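Local coordinates for uncharacterized protein (Bacillus thuringiensis serovar kurstaki, PDB 4XE7), which probably assembles into nucleotide-dependent, actin-like filaments that move plasmid DNA apart, as other ParM proteins do, at residues F36-V41 / W91-Y96; T40-A45 / K123-I128; S231-D236 / T362-N367; K273-R278 / E294-T299; E277-N282 / G330-N335. One frame throughout, in Å; residues are numbered along the deposited sequence.

Contact 1 of 5, residues F36-V41 / W91-Y96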
# COMPACT_ATOMS: atom_id res chain seq x y z
N PHE A 36 -2.46 5.40 -4.38
CA PHE A 36 -3.23 5.56 -3.15
C PHE A 36 -4.00 4.27 -2.84
O PHE A 36 -4.06 3.34 -3.66
CB PHE A 36 -4.18 6.75 -3.23
CG PHE A 36 -5.20 6.67 -4.35
CD1 PHE A 36 -4.94 7.24 -5.58
CD2 PHE A 36 -6.42 6.03 -4.15
CE1 PHE A 36 -5.87 7.17 -6.61
CE2 PHE A 36 -7.37 5.97 -5.17
CZ PHE A 36 -7.08 6.53 -6.40
N ALA A 37 -4.57 4.23 -1.64
CA ALA A 37 -5.32 3.08 -1.17
C ALA A 37 -6.71 3.51 -0.72
O ALA A 37 -6.87 4.52 -0.05
CB ALA A 37 -4.60 2.41 -0.03
N ILE A 38 -7.71 2.72 -1.08
CA ILE A 38 -9.06 2.94 -0.57
C ILE A 38 -9.44 1.75 0.29
O ILE A 38 -9.46 0.62 -0.20
CB ILE A 38 -10.08 3.13 -1.72
CG1 ILE A 38 -9.67 4.33 -2.58
CG2 ILE A 38 -11.48 3.35 -1.16
CD1 ILE A 38 -10.66 4.67 -3.73
N PRO A 39 -9.74 1.99 1.58
CA PRO A 39 -10.10 0.84 2.41
C PRO A 39 -11.37 0.14 1.88
O PRO A 39 -12.31 0.78 1.36
CB PRO A 39 -10.34 1.46 3.80
CG PRO A 39 -9.71 2.83 3.75
CD PRO A 39 -9.79 3.26 2.32
N THR A 40 -11.37 -1.17 2.01
CA THR A 40 -12.43 -1.99 1.44
C THR A 40 -13.63 -1.99 2.38
O THR A 40 -13.93 -2.96 3.09
CB THR A 40 -11.90 -3.40 1.18
OG1 THR A 40 -10.68 -3.28 0.44
CG2 THR A 40 -12.92 -4.23 0.39
N VAL A 41 -14.32 -0.85 2.37
CA VAL A 41 -15.44 -0.60 3.23
C VAL A 41 -16.48 0.17 2.44
O VAL A 41 -16.16 1.23 1.88
CB VAL A 41 -15.06 0.22 4.47
CG1 VAL A 41 -16.29 0.43 5.33
CG2 VAL A 41 -13.96 -0.46 5.26
N TRP A 91 -23.36 4.96 -2.89
CA TRP A 91 -22.52 4.33 -1.89
C TRP A 91 -21.55 5.29 -1.22
O TRP A 91 -21.02 6.20 -1.87
CB TRP A 91 -21.71 3.17 -2.51
CG TRP A 91 -22.59 2.06 -2.97
CD1 TRP A 91 -23.14 1.91 -4.20
CD2 TRP A 91 -23.07 0.97 -2.18
NE1 TRP A 91 -23.94 0.80 -4.23
CE2 TRP A 91 -23.91 0.19 -3.00
CE3 TRP A 91 -22.87 0.57 -0.85
CZ2 TRP A 91 -24.54 -0.97 -2.55
CZ3 TRP A 91 -23.51 -0.58 -0.39
CH2 TRP A 91 -24.34 -1.34 -1.25
N TYR A 92 -21.35 5.09 0.07
CA TYR A 92 -20.22 5.64 0.79
C TYR A 92 -19.09 4.65 0.65
O TYR A 92 -19.31 3.44 0.82
CB TYR A 92 -20.57 5.87 2.26
CG TYR A 92 -21.63 6.93 2.50
CD1 TYR A 92 -21.61 8.12 1.80
CD2 TYR A 92 -22.63 6.72 3.44
CE1 TYR A 92 -22.56 9.08 2.02
CE2 TYR A 92 -23.59 7.68 3.67
CZ TYR A 92 -23.55 8.86 2.96
OH TYR A 92 -24.49 9.83 3.17
N VAL A 93 -17.89 5.12 0.35
CA VAL A 93 -16.78 4.22 0.07
C VAL A 93 -15.53 4.63 0.83
O VAL A 93 -15.18 5.80 0.86
CB VAL A 93 -16.45 4.18 -1.44
CG1 VAL A 93 -15.46 3.05 -1.76
CG2 VAL A 93 -17.70 4.02 -2.27
N GLY A 94 -14.83 3.66 1.41
CA GLY A 94 -13.54 3.92 2.03
C GLY A 94 -13.63 4.59 3.38
O GLY A 94 -14.49 4.23 4.20
N ALA A 95 -12.76 5.57 3.62
CA ALA A 95 -12.70 6.25 4.91
C ALA A 95 -14.08 6.74 5.36
O ALA A 95 -14.48 6.50 6.49
CB ALA A 95 -11.72 7.43 4.85
N TYR A 96 -14.81 7.38 4.46
CA TYR A 96 -16.13 7.92 4.78
C TYR A 96 -17.13 6.84 5.21
O TYR A 96 -18.05 7.10 5.99
CB TYR A 96 -16.70 8.68 3.58
CG TYR A 96 -17.78 9.68 3.93
CD1 TYR A 96 -17.70 10.43 5.10
CD2 TYR A 96 -18.87 9.88 3.09
CE1 TYR A 96 -18.69 11.35 5.42
CE2 TYR A 96 -19.86 10.79 3.40
CZ TYR A 96 -19.77 11.53 4.57
OH TYR A 96 -20.74 12.44 4.89
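G94 and V41 are joined by a backbone bond: G94 N gives its proton to V41 O at 2.8 Å, nearly straight (163° at the hydrogen) and in the carbonyl plane. The same oxygen also meets V93 CA at 3.5 Å in a CA-H...O contact, while G94 CA makes a similar one to P39 O at 3.4 Å. Having only hydrogens on its CA, G94 takes two further neighbours there, I38 CG2 at 3.8 Å and CD of the P39 ring. I38 has CG1 beside its backbone N (chi1 -59°), which leaves CG2 anti to that N, and from there this methyl also meets V93 CG1 at 4.0 Å, the two side chains running askew. P39 also lies with its ring CD and CG near A95 N, in the short, weakly bonded helix that follows. The 36-41 segment bends in an inverse gamma turn centred on T40, with V41 N bonded to P39 O at 2.8 Å. That kink lies in strand 33-45, and pairing with strand 90-93 is kept just beyond it by the backbone bond between A43 and Y92. V93 packs onto I128 of helix 123-140 as well. P39 O thus serves both the turn and G94 CA, and at this mostly buried spot the two chains adhere by backbone polar atoms and small apolar groups, without charge.

Contact 2 of 5, residues T40-A45 / K123-I128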
# COMPACT_ATOMS: atom_id res chain seq x y z
N THR A 40 -11.37 -1.17 2.01
CA THR A 40 -12.43 -1.99 1.44
C THR A 40 -13.63 -1.99 2.38
O THR A 40 -13.93 -2.96 3.09
CB THR A 40 -11.90 -3.40 1.18
OG1 THR A 40 -10.68 -3.28 0.44
CG2 THR A 40 -12.92 -4.23 0.39
N VAL A 41 -14.32 -0.85 2.37
CA VAL A 41 -15.44 -0.60 3.23
C VAL A 41 -16.48 0.17 2.44
O VAL A 41 -16.16 1.23 1.88
CB VAL A 41 -15.06 0.22 4.47
CG1 VAL A 41 -16.29 0.43 5.33
CG2 VAL A 41 -13.96 -0.46 5.26
N ILE A 42 -17.69 -0.35 2.37
CA ILE A 42 -18.77 0.38 1.71
C ILE A 42 -20.00 0.49 2.62
O ILE A 42 -20.14 -0.26 3.58
CB ILE A 42 -19.14 -0.28 0.36
CG1 ILE A 42 -19.85 -1.61 0.58
CG2 ILE A 42 -17.88 -0.44 -0.53
CD1 ILE A 42 -20.27 -2.30 -0.71
N ALA A 43 -20.87 1.44 2.31
CA ALA A 43 -22.11 1.65 3.07
C ALA A 43 -23.16 2.28 2.16
O ALA A 43 -22.84 3.20 1.40
CB ALA A 43 -21.85 2.54 4.31
N GLU A 44 -24.39 1.78 2.21
CA GLU A 44 -25.48 2.32 1.38
C GLU A 44 -25.68 3.81 1.67
O GLU A 44 -25.62 4.24 2.83
CB GLU A 44 -26.78 1.53 1.60
CG GLU A 44 -26.76 0.07 1.08
CD GLU A 44 -28.15 -0.59 1.04
OE1 GLU A 44 -29.17 0.12 1.24
OE2 GLU A 44 -28.23 -1.81 0.78
N ALA A 45 -25.90 4.60 0.62
CA ALA A 45 -25.94 6.06 0.74
C ALA A 45 -27.18 6.65 0.08
O ALA A 45 -27.75 6.02 -0.82
CB ALA A 45 -24.67 6.67 0.12
N LYS A 123 -18.87 -9.77 -4.23
CA LYS A 123 -18.23 -9.02 -5.32
C LYS A 123 -18.41 -7.51 -5.19
O LYS A 123 -17.48 -6.77 -5.48
CB LYS A 123 -18.74 -9.49 -6.68
CG LYS A 123 -20.22 -9.22 -6.92
CD LYS A 123 -20.67 -9.71 -8.28
CE LYS A 123 -22.12 -9.32 -8.55
NZ LYS A 123 -22.50 -9.58 -9.96
N LYS A 124 -19.58 -7.05 -4.74
CA LYS A 124 -19.79 -5.61 -4.65
C LYS A 124 -18.84 -4.97 -3.63
O LYS A 124 -18.41 -3.83 -3.82
CB LYS A 124 -21.25 -5.27 -4.35
CG LYS A 124 -21.66 -5.26 -2.89
CD LYS A 124 -23.15 -4.89 -2.78
CE LYS A 124 -23.63 -4.93 -1.34
NZ LYS A 124 -23.48 -6.27 -0.71
N LEU A 125 -18.47 -5.69 -2.57
CA LEU A 125 -17.50 -5.18 -1.59
C LEU A 125 -16.18 -4.76 -2.26
O LEU A 125 -15.52 -3.82 -1.81
CB LEU A 125 -17.17 -6.22 -0.52
CG LEU A 125 -18.28 -6.79 0.36
CD1 LEU A 125 -17.72 -7.89 1.28
CD2 LEU A 125 -18.94 -5.67 1.17
N HIS A 126 -15.79 -5.48 -3.30
CA HIS A 126 -14.49 -5.28 -3.91
C HIS A 126 -14.57 -4.51 -5.22
O HIS A 126 -13.65 -3.77 -5.55
CB HIS A 126 -13.80 -6.64 -4.11
CG HIS A 126 -13.55 -7.36 -2.82
ND1 HIS A 126 -12.50 -7.03 -1.99
CD2 HIS A 126 -14.25 -8.33 -2.19
CE1 HIS A 126 -12.55 -7.79 -0.91
NE2 HIS A 126 -13.60 -8.58 -1.00
N LEU A 127 -15.68 -4.65 -5.95
CA LEU A 127 -15.83 -3.89 -7.20
C LEU A 127 -16.03 -2.40 -6.96
O LEU A 127 -15.45 -1.56 -7.67
CB LEU A 127 -17.00 -4.43 -8.02
CG LEU A 127 -16.77 -5.82 -8.62
CD1 LEU A 127 -18.06 -6.34 -9.24
CD2 LEU A 127 -15.64 -5.80 -9.63
N ILE A 128 -16.84 -2.06 -5.97
CA ILE A 128 -17.14 -0.65 -5.72
C ILE A 128 -15.86 0.15 -5.38
O ILE A 128 -15.61 1.19 -5.99
CB ILE A 128 -18.23 -0.49 -4.65
CG1 ILE A 128 -19.58 -0.90 -5.26
CG2 ILE A 128 -18.26 0.94 -4.14
CD1 ILE A 128 -20.76 -0.98 -4.29
O HOH W 1 -10.86 -5.09 -2.34
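I42 and L125 are where strand 42-45 meets helix 123-128, the axes of these segments running at 90° to each other with a closest approach of 9.6 Å. T40, two residues before the strand, has its CA as close to that of H126 as I42 CA is to L125 CA. Both T40 and I42 aim their CB toward the helix. In I42, CG1 lies between the backbone N and the carbonyl carbon (chi1 71°), and the extended branch ends in CD1, which lands among three helix side chains: I128 CD1 at 3.8 Å, K124 CG at 3.9 Å and L125 CD2 at 4.1 Å. The side chains of I42 and I128 cross at about a right angle, their CG2 methyls also 3.9 Å apart. T40 turns CG2 to the helix backbone, 3.4 Å from L125 O, a buried carbonyl with no polar partner in the model. The same methyl lies obliquely to the H126 ring, 3.7 Å from ND1. A water in the plane of that ring bonds H126 ND1 at 2.6 Å and reaches T40 OG1 only weakly. K124 contributes its CG here, while its NZ is bonded to Q104 OE1, and Q104 is also a backbone partner of I42. Around them, W91 of strand 90-93 packs on both I42 and I128, I77 of strand 73-79 also touches I128, and helix 123-140 lies against this stretch of the large mixed sheet.

Contact 3 of 5, residues S231-D236 / T362-N367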
# COMPACT_ATOMS: atom_id res chain seq x y z
N SER A 231 15.34 -18.32 -8.05
CA SER A 231 14.37 -18.33 -6.97
C SER A 231 14.52 -17.08 -6.09
O SER A 231 15.61 -16.53 -5.95
CB SER A 231 14.53 -19.60 -6.13
OG SER A 231 15.81 -19.66 -5.54
N TYR A 232 13.40 -16.65 -5.53
CA TYR A 232 13.33 -15.45 -4.73
C TYR A 232 12.74 -15.75 -3.36
O TYR A 232 11.66 -16.33 -3.27
CB TYR A 232 12.45 -14.39 -5.41
CG TYR A 232 12.79 -14.07 -6.84
CD1 TYR A 232 13.84 -13.20 -7.15
CD2 TYR A 232 12.04 -14.59 -7.89
CE1 TYR A 232 14.15 -12.87 -8.46
CE2 TYR A 232 12.34 -14.28 -9.21
CZ TYR A 232 13.40 -13.42 -9.49
OH TYR A 232 13.72 -13.09 -10.79
N ALA A 233 13.40 -15.33 -2.30
CA ALA A 233 12.71 -15.23 -1.04
C ALA A 233 12.26 -13.78 -0.89
O ALA A 233 13.06 -12.86 -1.05
CB ALA A 233 13.60 -15.67 0.14
N ILE A 234 10.98 -13.57 -0.64
CA ILE A 234 10.50 -12.24 -0.33
C ILE A 234 9.99 -12.19 1.10
O ILE A 234 9.00 -12.83 1.46
CB ILE A 234 9.40 -11.76 -1.29
CG1 ILE A 234 9.90 -11.87 -2.74
CG2 ILE A 234 9.04 -10.32 -0.98
CD1 ILE A 234 8.88 -11.49 -3.80
N ASN A 235 10.70 -11.44 1.92
CA ASN A 235 10.35 -11.32 3.32
C ASN A 235 9.69 -9.98 3.58
O ASN A 235 10.31 -8.93 3.47
CB ASN A 235 11.59 -11.52 4.18
CG ASN A 235 12.30 -12.83 3.88
OD1 ASN A 235 11.98 -13.87 4.46
ND2 ASN A 235 13.26 -12.79 2.94
N ASP A 236 8.39 -10.03 3.90
CA ASP A 236 7.60 -8.84 4.16
C ASP A 236 7.61 -8.53 5.66
O ASP A 236 6.94 -9.23 6.44
CB ASP A 236 6.16 -9.05 3.65
CG ASP A 236 5.35 -7.76 3.60
OD1 ASP A 236 4.23 -7.79 3.03
OD2 ASP A 236 5.81 -6.71 4.11
N THR A 362 15.66 -22.24 2.45
CA THR A 362 15.19 -22.21 1.07
C THR A 362 16.31 -22.35 0.02
O THR A 362 16.07 -22.76 -1.11
CB THR A 362 14.44 -20.90 0.76
OG1 THR A 362 15.35 -19.80 0.91
CG2 THR A 362 13.24 -20.71 1.72
N ASN A 363 17.52 -21.97 0.41
CA ASN A 363 18.61 -21.71 -0.54
C ASN A 363 18.17 -20.83 -1.72
O ASN A 363 18.52 -21.10 -2.88
CB ASN A 363 19.20 -23.02 -1.06
CG ASN A 363 20.59 -22.82 -1.62
OD1 ASN A 363 21.33 -21.95 -1.16
ND2 ASN A 363 20.96 -23.60 -2.62
N ALA A 364 17.40 -19.79 -1.42
CA ALA A 364 16.94 -18.84 -2.43
C ALA A 364 18.13 -18.16 -3.12
O ALA A 364 19.17 -17.95 -2.50
CB ALA A 364 16.01 -17.79 -1.80
N ASP A 365 17.97 -17.83 -4.39
CA ASP A 365 19.04 -17.19 -5.14
C ASP A 365 19.17 -15.75 -4.72
O ASP A 365 20.27 -15.21 -4.57
CB ASP A 365 18.78 -17.29 -6.65
CG ASP A 365 18.85 -18.72 -7.14
OD1 ASP A 365 19.83 -19.42 -6.78
OD2 ASP A 365 17.92 -19.14 -7.87
N LYS A 366 18.01 -15.13 -4.53
CA LYS A 366 17.95 -13.76 -4.04
C LYS A 366 17.17 -13.74 -2.72
O LYS A 366 16.11 -14.35 -2.60
CB LYS A 366 17.28 -12.85 -5.07
CG LYS A 366 18.06 -12.72 -6.38
CD LYS A 366 19.27 -11.82 -6.19
CE LYS A 366 19.85 -11.35 -7.53
NZ LYS A 366 20.28 -12.48 -8.37
N ASN A 367 17.69 -13.05 -1.72
CA ASN A 367 16.93 -12.89 -0.49
C ASN A 367 16.50 -11.42 -0.33
O ASN A 367 17.33 -10.54 -0.12
CB ASN A 367 17.76 -13.37 0.71
CG ASN A 367 16.91 -13.67 1.94
OD1 ASN A 367 15.68 -13.76 1.85
ND2 ASN A 367 17.56 -13.81 3.09
O HOH W 2 16.67 -22.01 -5.46
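Parallel pairing of Y232 with K366 and A233 with N367 joins two inner strands of the five-stranded sheet in one half of this actin-like fold. K366 O takes the proton of A233 N at 2.9 Å, almost straight on, and K366 N gives to S231 O at 3.1 Å. Before the strands pair, S231 and D365 grip each other reciprocally. S231 N donates to D365 OD2 at 2.7 Å, straight (167°) and on the anti side of the carboxylate, while D365 N donates to S231 OG at 3.1 Å. With OG between the backbone N and the carbonyl carbon (chi1 62°), the hydroxyl faces D365 N; a water bonded to OG weakly reaches N363 O. On one face of the sheet Y232 and K366 run alongside one another in the same direction, Y232 CD1 4.0 Å from K366 CB; K366 NZ goes on to a salt bridge with E230. On the face of A233, its CB packs on A364 CB at 3.8 Å. N235 ND2 makes a weak bond to N367 OD1 at 2.8 Å, the amide planes 75° apart; ND2 also bonds I368 O and OD1 bonds N244. Helix 337-362 covers this second face through L355, F358 and W359 and leads through the short turn 363-365 into strand 366-370, while strand 242-248 flanks 232-237 on its other edge.

Contact 4 of 5, residues K273-R278 / E294-T299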
# COMPACT_ATOMS: atom_id res chain seq x y z
N LYS A 273 8.69 3.96 25.51
CA LYS A 273 8.82 3.96 26.97
C LYS A 273 10.10 4.63 27.44
O LYS A 273 10.08 5.46 28.36
CB LYS A 273 8.76 2.53 27.53
CG LYS A 273 9.34 2.45 28.94
CD LYS A 273 9.03 1.12 29.62
CE LYS A 273 10.25 0.23 29.69
NZ LYS A 273 10.68 -0.22 28.33
N ASN A 274 11.22 4.23 26.82
CA ASN A 274 12.53 4.82 27.13
C ASN A 274 12.61 6.30 26.79
O ASN A 274 13.31 7.05 27.48
CB ASN A 274 13.65 4.08 26.37
CG ASN A 274 13.86 2.68 26.87
OD1 ASN A 274 13.61 2.39 28.04
ND2 ASN A 274 14.30 1.78 25.99
N ILE A 275 11.93 6.72 25.72
CA ILE A 275 11.90 8.15 25.37
C ILE A 275 11.23 8.97 26.48
O ILE A 275 11.73 10.03 26.89
CB ILE A 275 11.18 8.39 24.02
CG1 ILE A 275 12.11 7.99 22.87
CG2 ILE A 275 10.76 9.87 23.87
CD1 ILE A 275 11.55 8.17 21.50
N LYS A 276 10.11 8.48 26.98
CA LYS A 276 9.45 9.15 28.09
C LYS A 276 10.36 9.17 29.32
O LYS A 276 10.50 10.20 29.99
CB LYS A 276 8.13 8.49 28.44
CG LYS A 276 7.57 9.10 29.72
CD LYS A 276 6.08 8.96 29.86
CE LYS A 276 5.66 9.57 31.20
NZ LYS A 276 4.20 9.51 31.38
N GLU A 277 10.97 8.03 29.60
CA GLU A 277 11.83 7.90 30.76
C GLU A 277 12.92 8.96 30.73
O GLU A 277 13.27 9.56 31.75
CB GLU A 277 12.42 6.49 30.81
CG GLU A 277 13.29 6.18 32.01
CD GLU A 277 13.74 4.72 32.03
OE1 GLU A 277 13.24 3.92 31.20
OE2 GLU A 277 14.60 4.38 32.87
N ARG A 278 13.44 9.23 29.53
CA ARG A 278 14.50 10.22 29.39
C ARG A 278 14.03 11.66 29.53
O ARG A 278 14.72 12.46 30.15
CB ARG A 278 15.20 10.04 28.06
CG ARG A 278 16.40 9.17 28.26
CD ARG A 278 17.64 9.98 28.54
NE ARG A 278 18.16 10.41 27.27
CZ ARG A 278 18.78 9.60 26.43
NH1 ARG A 278 19.00 8.34 26.76
NH2 ARG A 278 19.21 10.07 25.26
N GLU A 294 0.84 11.03 30.40
CA GLU A 294 1.01 11.44 29.00
C GLU A 294 2.45 11.27 28.50
O GLU A 294 3.38 11.05 29.30
CB GLU A 294 0.55 12.89 28.81
CG GLU A 294 -0.96 13.07 28.82
CD GLU A 294 -1.55 13.10 30.22
OE1 GLU A 294 -0.78 13.02 31.21
OE2 GLU A 294 -2.78 13.21 30.34
N SER A 295 2.63 11.39 27.19
CA SER A 295 3.90 11.07 26.55
C SER A 295 3.99 11.79 25.21
O SER A 295 2.97 12.22 24.68
CB SER A 295 4.02 9.56 26.36
OG SER A 295 3.10 9.09 25.39
N PRO A 296 5.20 11.95 24.65
CA PRO A 296 5.31 12.83 23.49
C PRO A 296 4.73 12.31 22.16
O PRO A 296 4.60 13.12 21.24
CB PRO A 296 6.83 13.04 23.35
CG PRO A 296 7.46 11.91 24.11
CD PRO A 296 6.52 11.59 25.22
N PHE A 297 4.39 11.02 22.06
CA PHE A 297 3.81 10.49 20.81
C PHE A 297 2.46 9.84 21.05
O PHE A 297 2.25 9.26 22.10
CB PHE A 297 4.77 9.47 20.15
CG PHE A 297 6.03 10.08 19.66
CD1 PHE A 297 6.06 10.74 18.44
CD2 PHE A 297 7.16 10.08 20.44
CE1 PHE A 297 7.21 11.34 17.99
CE2 PHE A 297 8.31 10.67 20.00
CZ PHE A 297 8.34 11.31 18.77
N LYS A 298 1.58 9.93 20.06
CA LYS A 298 0.21 9.43 20.15
C LYS A 298 0.12 7.93 19.94
O LYS A 298 -0.55 7.21 20.69
CB LYS A 298 -0.66 10.13 19.11
CG LYS A 298 -1.25 11.46 19.55
CD LYS A 298 -1.48 11.52 21.06
CE LYS A 298 -2.95 11.84 21.36
NZ LYS A 298 -3.44 13.07 20.67
N THR A 299 0.78 7.46 18.89
CA THR A 299 0.68 6.08 18.43
C THR A 299 2.04 5.68 17.88
O THR A 299 2.93 6.54 17.75
CB THR A 299 -0.36 5.91 17.31
OG1 THR A 299 0.06 6.66 16.16
CG2 THR A 299 -1.75 6.37 17.75
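K276 reaches E294 by placing CG anti to its own backbone N (chi1 172°) and keeping the rest of the chain extended, which carries NZ clear of the helix to within 2.7 Å of E294 O. The amino group comes to that carbonyl from an angle, with C=O...NZ at 145° and NZ tilted 26° from the carbonyl plane. On the way, K276 CD passes S295 CB at 4.1 Å and its CE lies 3.3 Å from E294 O. Next to it in the helix, I275 holds CG2 anti to the backbone N, and this methyl meets P296 CG at 3.9 Å, the two side chains inclined to one another. The other branch of I275 sends CD1 obliquely to the F297 ring, 4.4 Å from CE2. P296 and F297 also rest on V327 of strand 326-329, and F303 of helix 300-317 and I339 of helix 337-362 add to the apolar surroundings of I275. The contact therefore fastens the loop between helices 283-289 and 300-317 to the flank of helix 265-279. K276 NZ is bonded to E292 O as well, with a weak bond to I293 O, whereas E294 OE1 stays 6.1 Å from NZ. Three successive backbone carbonyls, rather than that carboxylate, receive the lysine, a setting that would probably favour its charged form.

Contact 5 of 5, residues E277-N282 / G330-N335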
# COMPACT_ATOMS: atom_id res chain seq x y z
N GLU A 277 10.97 8.03 29.60
CA GLU A 277 11.83 7.90 30.76
C GLU A 277 12.92 8.96 30.73
O GLU A 277 13.27 9.56 31.75
CB GLU A 277 12.42 6.49 30.81
CG GLU A 277 13.29 6.18 32.01
CD GLU A 277 13.74 4.72 32.03
OE1 GLU A 277 13.24 3.92 31.20
OE2 GLU A 277 14.60 4.38 32.87
N ARG A 278 13.44 9.23 29.53
CA ARG A 278 14.50 10.22 29.39
C ARG A 278 14.03 11.66 29.53
O ARG A 278 14.72 12.46 30.15
CB ARG A 278 15.20 10.04 28.06
CG ARG A 278 16.40 9.17 28.26
CD ARG A 278 17.64 9.98 28.54
NE ARG A 278 18.16 10.41 27.27
CZ ARG A 278 18.78 9.60 26.43
NH1 ARG A 278 19.00 8.34 26.76
NH2 ARG A 278 19.21 10.07 25.26
N PHE A 279 12.87 12.00 28.98
CA PHE A 279 12.31 13.32 29.22
C PHE A 279 12.08 13.53 30.71
O PHE A 279 12.29 14.63 31.21
CB PHE A 279 10.99 13.51 28.45
CG PHE A 279 11.19 14.06 27.06
CD1 PHE A 279 11.21 15.42 26.83
CD2 PHE A 279 11.37 13.20 25.98
CE1 PHE A 279 11.40 15.94 25.55
CE2 PHE A 279 11.56 13.70 24.69
CZ PHE A 279 11.57 15.08 24.48
N MET A 280 11.70 12.48 31.43
CA MET A 280 11.45 12.63 32.86
C MET A 280 12.76 12.74 33.66
O MET A 280 12.72 12.85 34.88
CB MET A 280 10.58 11.48 33.39
CG MET A 280 9.13 11.46 32.77
SD MET A 280 8.20 13.03 32.92
CE MET A 280 6.73 12.70 31.97
N GLU A 281 13.90 12.76 32.98
CA GLU A 281 15.16 13.11 33.65
C GLU A 281 15.38 14.62 33.56
O GLU A 281 16.13 15.19 34.35
CB GLU A 281 16.36 12.35 33.05
CG GLU A 281 16.25 10.82 33.14
CD GLU A 281 17.33 10.10 32.33
OE1 GLU A 281 18.21 10.78 31.77
OE2 GLU A 281 17.30 8.85 32.24
N ASN A 282 14.72 15.24 32.59
CA ASN A 282 14.78 16.68 32.39
C ASN A 282 14.04 17.43 33.50
O ASN A 282 12.95 17.03 33.91
CB ASN A 282 14.19 17.03 31.02
CG ASN A 282 14.41 18.48 30.63
OD1 ASN A 282 13.97 19.39 31.32
ND2 ASN A 282 15.07 18.70 29.50
N GLY A 330 6.23 19.52 23.77
CA GLY A 330 5.96 20.91 24.07
C GLY A 330 7.20 21.68 23.64
O GLY A 330 7.74 21.43 22.57
N PRO A 331 7.68 22.59 24.50
CA PRO A 331 8.84 23.42 24.15
C PRO A 331 10.19 22.76 24.42
O PRO A 331 11.23 23.37 24.15
CB PRO A 331 8.66 24.63 25.07
CG PRO A 331 8.06 24.04 26.29
CD PRO A 331 7.14 22.94 25.82
N VAL A 332 10.18 21.54 24.95
CA VAL A 332 11.43 20.88 25.31
C VAL A 332 11.89 19.93 24.22
O VAL A 332 11.10 19.15 23.69
CB VAL A 332 11.30 20.10 26.64
CG1 VAL A 332 12.66 19.50 27.05
CG2 VAL A 332 10.79 21.02 27.73
N LYS A 333 13.17 20.00 23.87
CA LYS A 333 13.76 19.07 22.90
C LYS A 333 14.77 18.15 23.58
O LYS A 333 15.56 18.60 24.40
CB LYS A 333 14.43 19.82 21.76
CG LYS A 333 13.50 20.32 20.66
CD LYS A 333 14.31 21.01 19.57
CE LYS A 333 13.59 21.03 18.23
NZ LYS A 333 12.41 21.93 18.22
N GLU A 334 14.73 16.86 23.24
CA GLU A 334 15.69 15.90 23.76
C GLU A 334 16.29 15.09 22.61
O GLU A 334 15.58 14.63 21.69
CB GLU A 334 15.04 14.96 24.79
CG GLU A 334 14.82 15.59 26.17
CD GLU A 334 16.10 15.69 27.02
OE1 GLU A 334 17.14 15.10 26.63
OE2 GLU A 334 16.06 16.35 28.07
N ASN A 335 17.60 14.93 22.65
CA ASN A 335 18.28 14.04 21.72
C ASN A 335 18.13 12.60 22.22
O ASN A 335 18.66 12.24 23.28
CB ASN A 335 19.76 14.42 21.59
CG ASN A 335 20.45 13.68 20.45
OD1 ASN A 335 19.96 12.66 19.96
ND2 ASN A 335 21.61 14.19 20.03
O HOH W 3 18.81 12.90 25.79
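F279 and E334 run alongside one another with their side chains pointing opposite ways, the acid's methylenes lying over one face of the ring. E334 CG is 3.6 Å from the F279 ring centroid in a CH-pi contact and E334 CB is 3.5 Å from F279 CZ, while V332 O sits at the ring edge. A bend at chi2 (-77°) turns the E334 carboxylate, whose plane is 78° from the ring's, to N282. N282 ND2 donates to the anti side of E334 OE2 at 2.9 Å, almost straight. N282 also meets V332 tip to tip, ND2 to CG1 at 3.5 Å. The contact lays the end of helix 265-279 and the type I turn F279-N282 against a beta hairpin, strands 326-329 and 332-335; N282 is the N-cap of the next helix, its OD1 taking I284 N. R278 brings its guanidinium edge to N335 O, with NH2 3.0 Å away, and NH2 also forms a salt bridge with D338. A water links R278 NH2, N335 O and E334 OE1, the last at 2.9 Å.

In the fold
The five contacts form two clusters and one solitary pairing. Contacts 1 and 2, centres 8 Å apart, share T40 and V41 of strand 33-45: one joins it to strand 90-93 of the large mixed sheet, the other to helix 123-140. Contact 3 follows in the chain, about 34 Å from contact 1 between centres and on the opposite side of the chain's centre, in the five-stranded sheet. Contacts 4 and 5, centres 9 Å apart, both use helix 265-279 and are nested within the loop closed by contact 3, about 37 and 43 Å from it. The two separate sheets, each with its own helices, suit the two-lobed architecture of actin-like proteins.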